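Local coordinates for protein Two-component system sensor histidine kinase (Bacteroides thetaiotaomicron, PDB 3OTT) that probably senses saccharides through this extracellular beta-propeller and beta-sandwich portion and signals as a membrane-bound histidine kinase that regulates transcription, at residues V567-I571 with I581-K585; T576-W580 with A589-N593. All coordinates share one frame; numbering follows the deposited sequence.

How the contacts relate
Both contacts belong to one antiparallel four-stranded sheet, a blade of a beta-propeller, and they share strand 578-583. Contact 1 pairs that strand's later half and the residues after it with the turn before strand 570-575 and that strand's start; contact 2 pairs its first half with the edge strand 589-591. Their centres lie about 13 Å apart. They meet where Ile581 O probably accepts a hydrogen bond from Arg590 N (2.8 Å), and two packing contacts join them: Ile581 CD1 against Gln592 CG at 3.7 Å, and Ile582 CG1 against Ala589 CB at 3.9 Å. None of their residues lines the pocket of the bound hexatantalum dodecabromide.

Contact 1. Residues V567-I571 with I581-K585; sequences VKNSI and IIDRK
Arg584 lies along the turn that joins strands 561-567 and 570-575 and meets Asn569 and Lys568 there. With CG beside its backbone N (chi1 -72°), its CB and CG pack against Asn569 O, CB at 3.4 Å, and CG also touches the carbonyl carbon of Ser570. CD passes Ser570 O. A bend at chi3 then brings NE and NH2 side-on to one atom, Lys568 O, at 2.9 Å and 3.0 Å; this oxygen lies in the guanidinium plane. NH1 turns elsewhere, to salt bridges with Asp525 and Asp527, which help fix the group's rotation. A long cation with a flat, multi-donor tip suits this place: the NE/NH2 edge of the guanidinium meets a turn carbonyl while NH1 meets the acids.

The backbone of Arg584 also donates, to Asn569 O, in a nearly straight bond (169°). Beyond it, Ile571 and Ile582 form a hydrogen-bonded pair, Ile571 N to Ile582 O 2.7 Å, and their branched side chains lie side by side, suited to a buried sheet face. Asp583 OD1 accepts from Lys585 N, an Asx turn that bends the chain as its strand ends. Here a type II' turn, with Val567 and Ser570 hydrogen-bonded both ways, closes a beta hairpin with a two-residue loop within a propeller blade.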
ATOM      1  N   VAL B 567      13.599  27.040  17.064  1.00 23.86           N
ATOM      2  CA  VAL B 567      12.311  27.507  16.571  1.00 23.81           C
ATOM      3  C   VAL B 567      12.149  28.960  17.061  1.00 24.82           C
ATOM      4  O   VAL B 567      11.690  29.181  18.167  1.00 24.72           O
ATOM      5  CB  VAL B 567      11.174  26.594  17.093  1.00 23.47           C
ATOM      6  CG1 VAL B 567       9.834  27.134  16.711  1.00 21.20           C
ATOM      7  CG2 VAL B 567      11.323  25.128  16.527  1.00 20.76           C
ATOM      8  N   LYS B 568      12.607  29.928  16.274  1.00 25.99           N
ATOM      9  CA  LYS B 568      12.542  31.360  16.667  1.00 28.18           C
ATOM     10  C   LYS B 568      13.271  31.617  17.994  1.00 28.10           C
ATOM     11  O   LYS B 568      14.490  31.471  18.077  1.00 27.87           O
ATOM     12  CB  LYS B 568      11.084  31.823  16.811  1.00 30.58           C
ATOM     13  CG  LYS B 568      10.244  31.911  15.551  1.00 33.45           C
ATOM     14  CD  LYS B 568       8.793  32.140  16.002  1.00 40.14           C
ATOM     15  CE  LYS B 568       7.924  32.733  14.927  1.00 44.93           C
ATOM     16  NZ  LYS B 568       7.349  31.626  14.133  1.00 48.55           N
ATOM     17  N   ASN B 569      12.519  31.943  19.038  1.00 28.80           N
ATOM     18  CA  ASN B 569      13.100  32.316  20.331  1.00 29.83           C
ATOM     19  C   ASN B 569      13.212  31.170  21.298  1.00 28.71           C
ATOM     20  O   ASN B 569      13.614  31.347  22.455  1.00 29.63           O
ATOM     21  CB  ASN B 569      12.312  33.462  20.966  1.00 31.20           C
ATOM     22  CG  ASN B 569      12.545  34.761  20.250  1.00 34.36           C
ATOM     23  OD1 ASN B 569      13.696  35.120  19.946  1.00 35.99           O
ATOM     24  ND2 ASN B 569      11.461  35.480  19.959  1.00 37.47           N
ATOM     25  N   SER B 570      12.886  29.988  20.801  1.00 27.43           N
ATOM     26  CA  SER B 570      12.955  28.793  21.592  1.00 26.19           C
ATOM     27  C   SER B 570      13.886  27.747  20.995  1.00 24.49           C
ATOM     28  O   SER B 570      14.244  27.801  19.809  1.00 22.94           O
ATOM     29  CB  SER B 570      11.540  28.214  21.723  1.00 26.57           C
ATOM     30  OG  SER B 570      10.685  29.181  22.336  1.00 30.90           O
ATOM     31  N   ILE B 571      14.251  26.774  21.820  1.00 23.00           N
ATOM     32  CA  ILE B 571      14.700  25.519  21.281  1.00 22.39           C
ATOM     33  C   ILE B 571      13.768  24.322  21.567  1.00 21.98           C
ATOM     34  O   ILE B 571      13.335  24.111  22.703  1.00 22.12           O
ATOM     35  CB  ILE B 571      16.185  25.228  21.624  1.00 21.92           C
ATOM     36  CG1 ILE B 571      16.453  23.757  21.325  1.00 22.50           C
ATOM     37  CG2 ILE B 571      16.459  25.466  23.064  1.00 23.68           C
ATOM     38  CD1 ILE B 571      17.921  23.410  21.264  1.00 31.36           C
ATOM     39  N   ILE B 581      10.135  22.426  25.180  1.00 28.36           N
ATOM     40  CA  ILE B 581      10.427  23.694  24.566  1.00 27.50           C
ATOM     41  C   ILE B 581      11.133  24.607  25.597  1.00 27.74           C
ATOM     42  O   ILE B 581      10.619  24.827  26.696  1.00 28.11           O
ATOM     43  CB  ILE B 581       9.109  24.359  24.149  1.00 29.17           C
ATOM     44  CG1 ILE B 581       8.359  23.456  23.156  1.00 27.57           C
ATOM     45  CG2 ILE B 581       9.352  25.828  23.624  1.00 27.09           C
ATOM     46  CD1 ILE B 581       7.080  24.144  22.513  1.00 32.96           C
ATOM     47  N   ILE B 582      12.278  25.170  25.211  1.00 26.36           N
ATOM     48  CA  ILE B 582      13.146  25.894  26.141  1.00 26.57           C
ATOM     49  C   ILE B 582      13.416  27.264  25.580  1.00 27.00           C
ATOM     50  O   ILE B 582      13.852  27.396  24.431  1.00 26.03           O
ATOM     51  CB  ILE B 582      14.516  25.177  26.296  1.00 24.68           C
ATOM     52  CG1 ILE B 582      14.328  23.734  26.784  1.00 26.12           C
ATOM     53  CG2 ILE B 582      15.478  25.943  27.192  1.00 22.72           C
ATOM     54  CD1 ILE B 582      15.614  22.885  26.555  1.00 24.12           C
ATOM     55  N   ASP B 583      13.219  28.283  26.400  1.00 27.68           N
ATOM     56  CA  ASP B 583      13.377  29.640  25.911  1.00 28.98           C
ATOM     57  C   ASP B 583      14.854  29.936  25.778  1.00 27.70           C
ATOM     58  O   ASP B 583      15.609  29.668  26.690  1.00 28.05           O
ATOM     59  CB  ASP B 583      12.723  30.647  26.860  1.00 30.80           C
ATOM     60  CG  ASP B 583      13.038  32.102  26.468  1.00 35.23           C
ATOM     61  OD1 ASP B 583      14.162  32.600  26.725  1.00 37.95           O
ATOM     62  OD2 ASP B 583      12.153  32.740  25.869  1.00 40.23           O
ATOM     63  N   ARG B 584      15.266  30.499  24.653  1.00 27.21           N
ATOM     64  CA  ARG B 584      16.687  30.673  24.400  1.00 27.15           C
ATOM     65  C   ARG B 584      17.396  31.680  25.332  1.00 28.07           C
ATOM     66  O   ARG B 584      18.612  31.600  25.499  1.00 27.68           O
ATOM     67  CB  ARG B 584      16.951  30.992  22.936  1.00 26.73           C
ATOM     68  CG  ARG B 584      16.738  29.765  22.027  1.00 25.25           C
ATOM     69  CD  ARG B 584      17.347  29.987  20.611  1.00 28.23           C
ATOM     70  NE  ARG B 584      16.788  31.096  19.822  1.00 31.03           N
ATOM     71  CZ  ARG B 584      17.406  32.267  19.576  1.00 34.76           C
ATOM     72  NH1 ARG B 584      18.608  32.531  20.069  1.00 35.08           N
ATOM     73  NH2 ARG B 584      16.820  33.205  18.830  1.00 35.52           N
ATOM     74  N   LYS B 585      16.652  32.612  25.925  1.00 28.70           N
ATOM     75  CA  LYS B 585      17.283  33.628  26.787  1.00 30.69           C
ATOM     76  C   LYS B 585      17.185  33.260  28.275  1.00 30.23           C
ATOM     77  O   LYS B 585      18.211  33.286  28.968  1.00 29.88           O
ATOM     78  CB  LYS B 585      16.801  35.074  26.478  1.00 32.55           C
ATOM     79  CG  LYS B 585      17.278  35.615  25.078  1.00 34.42           C
ATOM     80  CD  LYS B 585      17.000  37.172  24.897  1.00 44.32           C
ATOM     81  CE  LYS B 585      15.539  37.574  24.455  1.00 50.18           C
ATOM     82  NZ  LYS B 585      15.105  39.038  24.790  1.00 54.11           N
TER

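Contact 2. Residues T576-W580 with A589-N593; sequences TNGLW and ARQQN
Gln591 sets its CB over the six-membered ring of the Trp580 indole. This CB stands 3.6 Å from the ring centroid and only 4° off the ring normal, a CH-pi contact. The two residues form an antiparallel non-hydrogen-bonded pair, so both side chains rise from the same face of the sheet. The Trp580 indole extends across the neighbouring strand, and Gln591 N lies over the ring near CE3, 3.5 Å from that atom. Gln591 sets CG opposite its backbone N (chi1 -174°) and stays extended, which lays the amide nearly parallel to the indole, the planes 15° apart, beside CZ2 and CE2. Its OE1 lies 3.8 Å from Trp580 CZ2. A glutamine suits this exposed place because its flat polar end and its methylenes can both cover the ring.

These residues belong to the hairpin formed by strand 578-583 and the edge strand 589-591 of a beta-propeller blade. Trp580 NE1, buried by the packing, has no polar partner in the model. Ala589 CB adds a small apolar contact 4.0 Å from Trp580 CE3, and Phe553 from a nearby loop also meets the indole.

One residue further, Gln592 N donates to Leu579 O at 2.8 Å in an almost perfectly straight bond. Gln592 bends beyond CG, turning its amide away from Leu579, while its CB stays 4.1 Å from Leu579 CB. Gly578 suits the unusual backbone conformation at its position because, lacking a CB, it puts nothing against Asn577 O.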
ATOM      1  N   THR B 576      12.963  10.740  24.590  1.00 29.24           N
ATOM      2  CA  THR B 576      12.273   9.501  24.873  1.00 32.39           C
ATOM      3  C   THR B 576      11.000   9.691  25.692  1.00 34.08           C
ATOM      4  O   THR B 576      10.055   8.912  25.572  1.00 34.51           O
ATOM      5  CB  THR B 576      13.212   8.605  25.698  1.00 33.16           C
ATOM      6  OG1 THR B 576      14.283   8.187  24.850  1.00 34.30           O
ATOM      7  CG2 THR B 576      12.457   7.366  26.241  1.00 35.64           C
ATOM      8  N   ASN B 577      10.991  10.707  26.553  1.00 35.77           N
ATOM      9  CA  ASN B 577       9.840  10.929  27.411  1.00 38.25           C
ATOM     10  C   ASN B 577       8.919  12.095  26.970  1.00 37.71           C
ATOM     11  O   ASN B 577       8.001  12.492  27.684  1.00 38.94           O
ATOM     12  CB  ASN B 577      10.288  11.009  28.888  1.00 40.02           C
ATOM     13  CG  ASN B 577      10.407   9.595  29.555  1.00 43.78           C
ATOM     14  OD1 ASN B 577      11.100   8.692  29.054  1.00 44.38           O
ATOM     15  ND2 ASN B 577       9.695   9.411  30.678  1.00 49.94           N
ATOM     16  N   GLY B 578       9.178  12.640  25.790  1.00 35.57           N
ATOM     17  CA  GLY B 578       8.343  13.695  25.243  1.00 33.81           C
ATOM     18  C   GLY B 578       9.086  14.902  24.683  1.00 32.05           C
ATOM     19  O   GLY B 578      10.306  14.878  24.455  1.00 31.30           O
ATOM     20  N   LEU B 579       8.320  15.955  24.483  1.00 31.05           N
ATOM     21  CA  LEU B 579       8.760  17.147  23.832  1.00 31.34           C
ATOM     22  C   LEU B 579       8.918  18.288  24.845  1.00 30.89           C
ATOM     23  O   LEU B 579       7.996  18.620  25.570  1.00 31.57           O
ATOM     24  CB  LEU B 579       7.720  17.528  22.769  1.00 31.55           C
ATOM     25  CG  LEU B 579       8.168  18.089  21.421  1.00 34.35           C
ATOM     26  CD1 LEU B 579       7.048  19.051  20.857  1.00 36.42           C
ATOM     27  CD2 LEU B 579       9.458  18.807  21.452  1.00 32.44           C
ATOM     28  N   TRP B 580      10.106  18.871  24.895  1.00 29.86           N
ATOM     29  CA  TRP B 580      10.337  20.084  25.699  1.00 29.87           C
ATOM     30  C   TRP B 580      10.679  21.280  24.821  1.00 28.66           C
ATOM     31  O   TRP B 580      11.427  21.152  23.867  1.00 28.62           O
ATOM     32  CB  TRP B 580      11.477  19.852  26.710  1.00 29.41           C
ATOM     33  CG  TRP B 580      11.141  18.756  27.664  1.00 32.06           C
ATOM     34  CD1 TRP B 580      11.057  17.413  27.387  1.00 30.36           C
ATOM     35  CD2 TRP B 580      10.765  18.909  29.033  1.00 32.84           C
ATOM     36  NE1 TRP B 580      10.659  16.729  28.500  1.00 31.84           N
ATOM     37  CE2 TRP B 580      10.486  17.620  29.531  1.00 34.21           C
ATOM     38  CE3 TRP B 580      10.644  20.013  29.884  1.00 35.31           C
ATOM     39  CZ2 TRP B 580      10.115  17.399  30.848  1.00 36.52           C
ATOM     40  CZ3 TRP B 580      10.272  19.810  31.188  1.00 37.80           C
ATOM     41  CH2 TRP B 580      10.013  18.504  31.666  1.00 40.61           C
ATOM     42  N   ALA B 589      12.438  25.647  30.764  1.00 32.38           N
ATOM     43  CA  ALA B 589      12.025  24.467  30.002  1.00 33.41           C
ATOM     44  C   ALA B 589      10.567  24.144  30.248  1.00 34.83           C
ATOM     45  O   ALA B 589      10.153  24.108  31.387  1.00 36.45           O
ATOM     46  CB  ALA B 589      12.867  23.283  30.396  1.00 32.61           C
ATOM     47  N   ARG B 590       9.787  23.900  29.205  1.00 35.21           N
ATOM     48  CA  ARG B 590       8.387  23.523  29.424  1.00 37.43           C
ATOM     49  C   ARG B 590       8.010  22.258  28.687  1.00 37.07           C
ATOM     50  O   ARG B 590       8.212  22.181  27.488  1.00 35.90           O
ATOM     51  CB  ARG B 590       7.464  24.650  28.977  1.00 38.80           C
ATOM     52  CG  ARG B 590       7.299  25.725  29.999  1.00 43.49           C
ATOM     53  CD  ARG B 590       6.188  26.669  29.545  1.00 54.14           C
ATOM     54  NE  ARG B 590       5.634  27.389  30.688  1.00 59.55           N
ATOM     55  CZ  ARG B 590       4.467  28.023  30.693  1.00 64.44           C
ATOM     56  NH1 ARG B 590       3.701  28.047  29.602  1.00 65.48           N
ATOM     57  NH2 ARG B 590       4.064  28.637  31.805  1.00 65.89           N
ATOM     58  N   GLN B 591       7.446  21.271  29.375  1.00 38.29           N
ATOM     59  CA  GLN B 591       6.990  20.081  28.652  1.00 39.99           C
ATOM     60  C   GLN B 591       5.675  20.259  27.852  1.00 41.05           C
ATOM     61  O   GLN B 591       4.743  20.845  28.362  1.00 40.85           O
ATOM     62  CB  GLN B 591       6.862  18.884  29.587  1.00 40.53           C
ATOM     63  CG  GLN B 591       6.535  17.621  28.816  1.00 41.58           C
ATOM     64  CD  GLN B 591       6.575  16.412  29.668  1.00 45.60           C
ATOM     65  OE1 GLN B 591       6.401  16.497  30.879  1.00 48.20           O
ATOM     66  NE2 GLN B 591       6.810  15.267  29.057  1.00 46.22           N
ATOM     67  N   GLN B 592       5.621  19.725  26.625  1.00 41.98           N
ATOM     68  CA  GLN B 592       4.384  19.682  25.792  1.00 45.49           C
ATOM     69  C   GLN B 592       3.563  18.372  25.882  1.00 47.48           C
ATOM     70  O   GLN B 592       4.083  17.349  26.282  1.00 48.09           O
ATOM     71  CB  GLN B 592       4.726  19.918  24.316  1.00 44.21           C
ATOM     72  CG  GLN B 592       5.357  21.263  24.011  1.00 46.15           C
ATOM     73  CD  GLN B 592       4.604  22.427  24.656  1.00 50.81           C
ATOM     74  OE1 GLN B 592       3.590  22.913  24.132  1.00 49.79           O
ATOM     75  NE2 GLN B 592       5.106  22.879  25.811  1.00 53.58           N
ATOM     76  N   ASN B 593       2.279  18.419  25.518  1.00 50.66           N
ATOM     77  CA  ASN B 593       1.452  17.207  25.274  1.00 52.99           C
ATOM     78  C   ASN B 593       0.406  17.467  24.177  1.00 53.14           C
ATOM     79  O   ASN B 593       0.761  17.709  23.013  1.00 52.21           O
ATOM     80  CB  ASN B 593       0.768  16.662  26.560  1.00 54.91           C
ATOM     81  CG  ASN B 593       1.749  15.864  27.499  1.00 58.12           C
ATOM     82  OD1 ASN B 593       2.484  14.946  27.057  1.00 58.81           O
ATOM     83  ND2 ASN B 593       1.732  16.210  28.800  1.00 59.50           N
TER